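Local coordinates for pyridine nucleotide-disulphide oxidoreductase dimerisation region (Escherichia coli BL21, PDB 6KYY), which is an FAD-containing pyridine nucleotide-disulphide oxidoreductase of the class-one type that binds copper(II) and is probably involved in resistance to reactive chlorine species, at residues Y11-I16 and A32-A37; K285-T290 and R315-E320. All coordinates share one frame; numbering follows the deposited sequence.

Contact 1 (Y11-I16 and A32-A37); sequences YQAVII and AGWRVA
Strands 10-16 and 36-40, the two parallel strands of the first beta-alpha-beta unit, meet here, and Tyr-11 closes the contact at its N-terminal end, gripped between Arg-35 and Ala-37. The CB of Ala-37 stands 3.3 Å from the centroid of the Tyr-11 ring and 3° off its normal, a CH-pi contact over the middle of one face. On the opposite face the Arg-35 guanidinium lies stacked, centres 3.9 Å apart and planes at 22°, with CE1 beneath the guanidinium centre and NH2 displaced toward the ring's rim. With CG anti to the backbone N (chi1 -168°), Arg-35 lays CG beside Tyr-11 CD1, and a bend at chi3 then carries the guanidinium on over the ring. Beyond the segments, Tyr-11 OH is hydrogen-bonded to Asp-100 OD1, which also forms a long, weak ion pair with Arg-35 NH1.

Parallel pairing is documented by Ala-37 N donating to Ala-13 O at 3.1 Å and Ile-15 N to Ala-37 O at 2.8 Å. The connection between the strands is helix 20-31, giving the crossover of a Rossmann-type dinucleotide fold; Ile-16, at the end of the first strand, touches the FAD. The helix ends in a Schellman motif at Gly-33, whose positive phi turns the chain back toward the sheet.

Gln-12 OE1 accepts a hydrogen bond at 2.6 Å from the backbone N of Arg-35, two residues past that turn. On the sheet face carrying Ala-13 and Val-36, Ala-13 CB reaches the edge of the Trp-34 ring at CE3, 4.0 Å away. Ile-15 CD1 meets Val-36 CG1 at 3.7 Å, and Leu-29 of the helix packs on Ala-13, Trp-34 and Val-36.

Contact 2 (K285-T290 and R315-E320); sequences KRLHTT and RIVRDE
His-288 and Glu-320 reach toward each other tip to tip, the imidazole from a loop without regular structure and the carboxylate from helix 307-321. Their planes are turned 37° apart. NE2 of His-288 faces both carboxylate oxygens: Glu-320 OE2 is the nearer at 2.7 Å, but its N-H...O angle is 121°, whereas OE1 lies at 3.2 Å in the ring plane with an angle of 171°. Both bonds are weak, one bent and the other long, so the donor is shared unequally between the two oxygens. The Glu-320 chain gets there by being extended, with CG anti to the backbone N.

One helical turn earlier, the contact becomes apolar. Leu-287 points its CB toward the helix and sends CD1 in at about a right angle to the side chains of Ile-316 and Val-317, touching Ile-316 CB at 3.6 Å and Val-317 CG1 at 3.9 Å. The Ile-316 CG2 methyl turns instead to the loop backbone, meeting Arg-286 CA at 3.7 Å. These contacts place the loop that leads into strand 294-296 against the helix; Trp-295 of that strand meets the His-288 ring and touches Val-317. Val-317 also packs on Leu-25 of helix 20-31.

The guanidinium of Arg-286 is not paired with Glu-320, for its NE stands 5.9 Å from OE1. Trp-295 NE1 is a second, weak donor to Glu-320 OE2. Separately, the negative charge of the carboxylate beside NE2 would probably stabilise a protonated imidazole, so the strength of this polar end may depend on pH.

In the fold
Contact 1 is mostly buried and rests on backbone pairing between two strands, its ring-guanidinium stack lying at Tyr-11, near the start of strand 10-16; contact 2 is only partly buried and rests on side-chain contacts, some of them to the loop backbone, with no backbone-to-backbone hydrogen bond from loop to helix. The centres of contact 1 and contact 2 lie about 16 Å apart, and the two do not touch. Helix 20-31 nevertheless borders both: Leu-29 packs on the strand pair, while Leu-25 and Thr-28 meet Val-317 and Arg-318 of helix 307-321. The charged groups also differ in use, a guanidinium lying flat on a ring in contact 1 and a carboxylate meeting an imidazole edge in contact 2. Arg-315 of helix 307-321 is hydrogen-bonded to Gln-429 of the second subunit.

Contact 1 (Y11-I16 and A32-A37)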
loop_
_atom_site.group_PDB
_atom_site.type_symbol
_atom_site.label_atom_id
_atom_site.label_comp_id
_atom_site.label_asym_id
_atom_site.label_seq_id
_atom_site.Cartn_x
_atom_site.Cartn_y
_atom_site.Cartn_z
ATOM N N TYR B 11 3.199 -30.596 -30.504
ATOM C CA TYR B 11 3.813 -29.695 -29.543
ATOM C C TYR B 11 4.155 -30.449 -28.265
ATOM O O TYR B 11 3.369 -31.268 -27.784
ATOM C CB TYR B 11 2.885 -28.523 -29.226
ATOM C CG TYR B 11 2.630 -27.608 -30.404
ATOM C CD1 TYR B 11 3.497 -26.563 -30.696
ATOM C CD2 TYR B 11 1.526 -27.794 -31.226
ATOM C CE1 TYR B 11 3.268 -25.725 -31.770
ATOM C CE2 TYR B 11 1.290 -26.962 -32.304
ATOM C CZ TYR B 11 2.164 -25.930 -32.571
ATOM O OH TYR B 11 1.936 -25.098 -33.644
ATOM N N GLN B 12 5.345 -30.172 -27.725
ATOM C CA GLN B 12 5.722 -30.760 -26.444
ATOM C C GLN B 12 4.779 -30.317 -25.334
ATOM O O GLN B 12 4.583 -31.047 -24.356
ATOM C CB GLN B 12 7.165 -30.393 -26.098
ATOM C CG GLN B 12 8.199 -30.968 -27.053
ATOM C CD GLN B 12 9.524 -30.234 -26.989
ATOM O OE1 GLN B 12 9.626 -29.077 -27.392
ATOM N NE2 GLN B 12 10.549 -30.908 -26.480
ATOM N N ALA B 13 4.184 -29.134 -25.473
ATOM C CA ALA B 13 3.220 -28.619 -24.513
ATOM C C ALA B 13 2.144 -27.849 -25.261
ATOM O O ALA B 13 2.456 -27.027 -26.126
ATOM C CB ALA B 13 3.895 -27.716 -23.474
ATOM N N VAL B 14 0.885 -28.125 -24.935
ATOM C CA VAL B 14 -0.255 -27.397 -25.483
ATOM C C VAL B 14 -1.060 -26.852 -24.314
ATOM O O VAL B 14 -1.527 -27.620 -23.463
ATOM C CB VAL B 14 -1.130 -28.281 -26.385
ATOM C CG1 VAL B 14 -2.264 -27.462 -26.984
ATOM C CG2 VAL B 14 -0.295 -28.914 -27.482
ATOM N N ILE B 15 -1.220 -25.533 -24.269
ATOM C CA ILE B 15 -1.976 -24.859 -23.221
ATOM C C ILE B 15 -3.299 -24.393 -23.811
ATOM O O ILE B 15 -3.346 -23.898 -24.943
ATOM C CB ILE B 15 -1.179 -23.681 -22.626
ATOM C CG1 ILE B 15 0.091 -24.195 -21.946
ATOM C CG2 ILE B 15 -2.026 -22.905 -21.632
ATOM C CD1 ILE B 15 1.304 -23.327 -22.178
ATOM N N ILE B 16 -4.377 -24.563 -23.045
ATOM C CA ILE B 16 -5.716 -24.220 -23.509
ATOM C C ILE B 16 -6.232 -23.008 -22.745
ATOM O O ILE B 16 -6.805 -23.144 -21.658
ATOM C CB ILE B 16 -6.674 -25.416 -23.359
ATOM C CG1 ILE B 16 -6.081 -26.657 -24.029
ATOM C CG2 ILE B 16 -8.036 -25.087 -23.950
ATOM C CD1 ILE B 16 -6.795 -27.939 -23.674
ATOM N N ALA B 32 12.780 -22.437 -22.100
ATOM C CA ALA B 32 13.544 -23.640 -21.804
ATOM C C ALA B 32 13.753 -24.528 -23.024
ATOM O O ALA B 32 14.334 -25.611 -22.891
ATOM C CB ALA B 32 12.858 -24.444 -20.696
ATOM N N GLY B 33 13.293 -24.104 -24.203
ATOM C CA GLY B 33 13.495 -24.841 -25.432
ATOM C C GLY B 33 12.286 -25.600 -25.936
ATOM O O GLY B 33 12.320 -26.101 -27.066
ATOM N N TRP B 34 11.221 -25.692 -25.142
ATOM C CA TRP B 34 10.056 -26.477 -25.526
ATOM C C TRP B 34 9.295 -25.807 -26.665
ATOM O O TRP B 34 9.218 -24.579 -26.756
ATOM C CB TRP B 34 9.116 -26.665 -24.335
ATOM C CG TRP B 34 9.671 -27.477 -23.199
ATOM C CD1 TRP B 34 10.965 -27.514 -22.765
ATOM C CD2 TRP B 34 8.937 -28.359 -22.340
ATOM N NE1 TRP B 34 11.083 -28.369 -21.696
ATOM C CE2 TRP B 34 9.851 -28.900 -21.415
ATOM C CE3 TRP B 34 7.595 -28.746 -22.267
ATOM C CZ2 TRP B 34 9.468 -29.809 -20.429
ATOM C CZ3 TRP B 34 7.216 -29.646 -21.288
ATOM C CH2 TRP B 34 8.149 -30.168 -20.382
ATOM N N ARG B 35 8.723 -26.634 -27.540
ATOM C CA ARG B 35 7.814 -26.164 -28.581
ATOM C C ARG B 35 6.417 -26.081 -27.977
ATOM O O ARG B 35 5.792 -27.109 -27.698
ATOM C CB ARG B 35 7.843 -27.092 -29.793
ATOM C CG ARG B 35 7.141 -26.530 -31.021
ATOM C CD ARG B 35 7.491 -27.310 -32.280
ATOM N NE ARG B 35 6.295 -27.757 -32.988
ATOM C CZ ARG B 35 5.575 -26.986 -33.796
ATOM N NH1 ARG B 35 5.929 -25.724 -34.004
ATOM N NH2 ARG B 35 4.496 -27.475 -34.394
ATOM N N VAL B 36 5.928 -24.860 -27.773
ATOM C CA VAL B 36 4.707 -24.614 -27.018
ATOM C C VAL B 36 3.648 -24.030 -27.940
ATOM O O VAL B 36 3.959 -23.257 -28.854
ATOM C CB VAL B 36 4.964 -23.670 -25.825
ATOM C CG1 VAL B 36 3.827 -23.756 -24.820
ATOM C CG2 VAL B 36 6.294 -23.999 -25.165
ATOM N N ALA B 37 2.394 -24.402 -27.694
ATOM C CA ALA B 37 1.244 -23.842 -28.387
ATOM C C ALA B 37 0.180 -23.492 -27.359
ATOM O O ALA B 37 -0.184 -24.332 -26.531
ATOM C CB ALA B 37 0.680 -24.820 -29.421
#

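Contact 2 (K285-T290 and R315-E320)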
loop_
_atom_site.group_PDB
_atom_site.type_symbol
_atom_site.label_atom_id
_atom_site.label_comp_id
_atom_site.label_asym_id
_atom_site.label_seq_id
_atom_site.Cartn_x
_atom_site.Cartn_y
_atom_site.Cartn_z
ATOM N N LYS B 285 -2.739 -32.617 -5.699
ATOM C CA LYS B 285 -1.996 -31.490 -5.153
ATOM C C LYS B 285 -0.923 -31.009 -6.119
ATOM O O LYS B 285 -0.334 -29.946 -5.895
ATOM C CB LYS B 285 -1.367 -31.865 -3.808
ATOM C CG LYS B 285 -0.719 -33.243 -3.771
ATOM C CD LYS B 285 0.635 -33.205 -3.076
ATOM C CE LYS B 285 1.124 -34.602 -2.721
ATOM N NZ LYS B 285 2.230 -34.583 -1.721
ATOM N N ARG B 286 -0.659 -31.773 -7.179
ATOM C CA ARG B 286 0.233 -31.377 -8.257
ATOM C C ARG B 286 -0.530 -30.970 -9.510
ATOM O O ARG B 286 0.055 -30.927 -10.598
ATOM C CB ARG B 286 1.200 -32.513 -8.575
ATOM C CG ARG B 286 1.992 -32.977 -7.381
ATOM C CD ARG B 286 2.042 -34.493 -7.304
ATOM N NE ARG B 286 1.027 -35.034 -6.407
ATOM C CZ ARG B 286 1.144 -36.191 -5.766
ATOM N NH1 ARG B 286 2.238 -36.925 -5.916
ATOM N NH2 ARG B 286 0.172 -36.609 -4.967
ATOM N N LEU B 287 -1.829 -30.690 -9.376
ATOM C CA LEU B 287 -2.672 -30.253 -10.490
ATOM C C LEU B 287 -2.679 -31.283 -11.617
ATOM O O LEU B 287 -2.609 -30.941 -12.800
ATOM C CB LEU B 287 -2.238 -28.880 -10.996
ATOM C CG LEU B 287 -2.201 -27.836 -9.882
ATOM C CD1 LEU B 287 -1.161 -26.783 -10.181
ATOM C CD2 LEU B 287 -3.573 -27.210 -9.687
ATOM N N HIS B 288 -2.761 -32.556 -11.242
ATOM C CA HIS B 288 -2.816 -33.662 -12.187
ATOM C C HIS B 288 -4.265 -34.101 -12.350
ATOM O O HIS B 288 -4.908 -34.501 -11.374
ATOM C CB HIS B 288 -1.962 -34.835 -11.707
ATOM C CG HIS B 288 -0.517 -34.729 -12.081
ATOM N ND1 HIS B 288 -0.074 -34.833 -13.382
ATOM C CD2 HIS B 288 0.588 -34.538 -11.322
ATOM C CE1 HIS B 288 1.241 -34.707 -13.409
ATOM N NE2 HIS B 288 1.668 -34.526 -12.172
ATOM N N THR B 289 -4.774 -34.028 -13.575
ATOM C CA THR B 289 -6.102 -34.549 -13.849
ATOM C C THR B 289 -6.055 -36.076 -13.927
ATOM O O THR B 289 -4.989 -36.695 -13.887
ATOM C CB THR B 289 -6.659 -33.946 -15.139
ATOM O OG1 THR B 289 -8.091 -33.943 -15.086
ATOM C CG2 THR B 289 -6.207 -34.740 -16.346
ATOM N N THR B 290 -7.237 -36.689 -14.033
ATOM C CA THR B 290 -7.320 -38.146 -14.050
ATOM C C THR B 290 -6.660 -38.759 -15.280
ATOM O O THR B 290 -6.360 -39.957 -15.270
ATOM C CB THR B 290 -8.779 -38.596 -13.965
ATOM O OG1 THR B 290 -9.562 -37.872 -14.924
ATOM C CG2 THR B 290 -9.332 -38.342 -12.571
ATOM N N ARG B 315 3.501 -22.316 -10.573
ATOM C CA ARG B 315 4.684 -22.673 -9.798
ATOM C C ARG B 315 4.722 -24.167 -9.508
ATOM O O ARG B 315 5.796 -24.780 -9.524
ATOM C CB ARG B 315 4.718 -21.871 -8.498
ATOM C CG ARG B 315 4.866 -20.373 -8.699
ATOM C CD ARG B 315 5.616 -19.729 -7.547
ATOM N NE ARG B 315 5.350 -18.296 -7.461
ATOM C CZ ARG B 315 4.608 -17.729 -6.515
ATOM N NH1 ARG B 315 4.056 -18.476 -5.567
ATOM N NH2 ARG B 315 4.418 -16.417 -6.517
ATOM N N ILE B 316 3.562 -24.772 -9.243
ATOM C CA ILE B 316 3.510 -26.214 -9.015
ATOM C C ILE B 316 3.991 -26.961 -10.252
ATOM O O ILE B 316 4.891 -27.806 -10.179
ATOM C CB ILE B 316 2.088 -26.653 -8.621
ATOM C CG1 ILE B 316 1.552 -25.812 -7.460
ATOM C CG2 ILE B 316 2.068 -28.134 -8.268
ATOM C CD1 ILE B 316 2.445 -25.797 -6.253
ATOM N N VAL B 317 3.404 -26.652 -11.411
ATOM C CA VAL B 317 3.723 -27.403 -12.620
ATOM C C VAL B 317 5.116 -27.056 -13.133
ATOM O O VAL B 317 5.792 -27.907 -13.724
ATOM C CB VAL B 317 2.642 -27.179 -13.696
ATOM C CG1 VAL B 317 1.259 -27.438 -13.118
ATOM C CG2 VAL B 317 2.726 -25.775 -14.274
ATOM N N ARG B 318 5.578 -25.820 -12.919
ATOM C CA ARG B 318 6.938 -25.477 -13.321
ATOM C C ARG B 318 7.965 -26.205 -12.467
ATOM O O ARG B 318 9.069 -26.499 -12.940
ATOM C CB ARG B 318 7.155 -23.965 -13.239
ATOM C CG ARG B 318 8.445 -23.482 -13.885
ATOM C CD ARG B 318 9.482 -23.098 -12.838
ATOM N NE ARG B 318 10.839 -23.085 -13.383
ATOM C CZ ARG B 318 11.863 -23.745 -12.852
ATOM N NH1 ARG B 318 13.063 -23.677 -13.413
ATOM N NH2 ARG B 318 11.689 -24.475 -11.758
ATOM N N ASP B 319 7.619 -26.510 -11.214
ATOM C CA ASP B 319 8.516 -27.266 -10.352
ATOM C C ASP B 319 8.568 -28.741 -10.724
ATOM O O ASP B 319 9.496 -29.441 -10.305
ATOM C CB ASP B 319 8.092 -27.113 -8.892
ATOM C CG ASP B 319 9.226 -27.384 -7.924
ATOM O OD1 ASP B 319 10.398 -27.196 -8.310
ATOM O OD2 ASP B 319 8.945 -27.784 -6.776
ATOM N N GLU B 320 7.599 -29.233 -11.493
ATOM C CA GLU B 320 7.614 -30.627 -11.917
ATOM C C GLU B 320 8.286 -30.811 -13.273
ATOM O O GLU B 320 9.047 -31.765 -13.462
ATOM C CB GLU B 320 6.189 -31.184 -11.968
ATOM C CG GLU B 320 6.123 -32.659 -12.329
ATOM C CD GLU B 320 4.766 -33.271 -12.052
ATOM O OE1 GLU B 320 4.613 -33.933 -11.005
ATOM O OE2 GLU B 320 3.854 -33.094 -12.886
#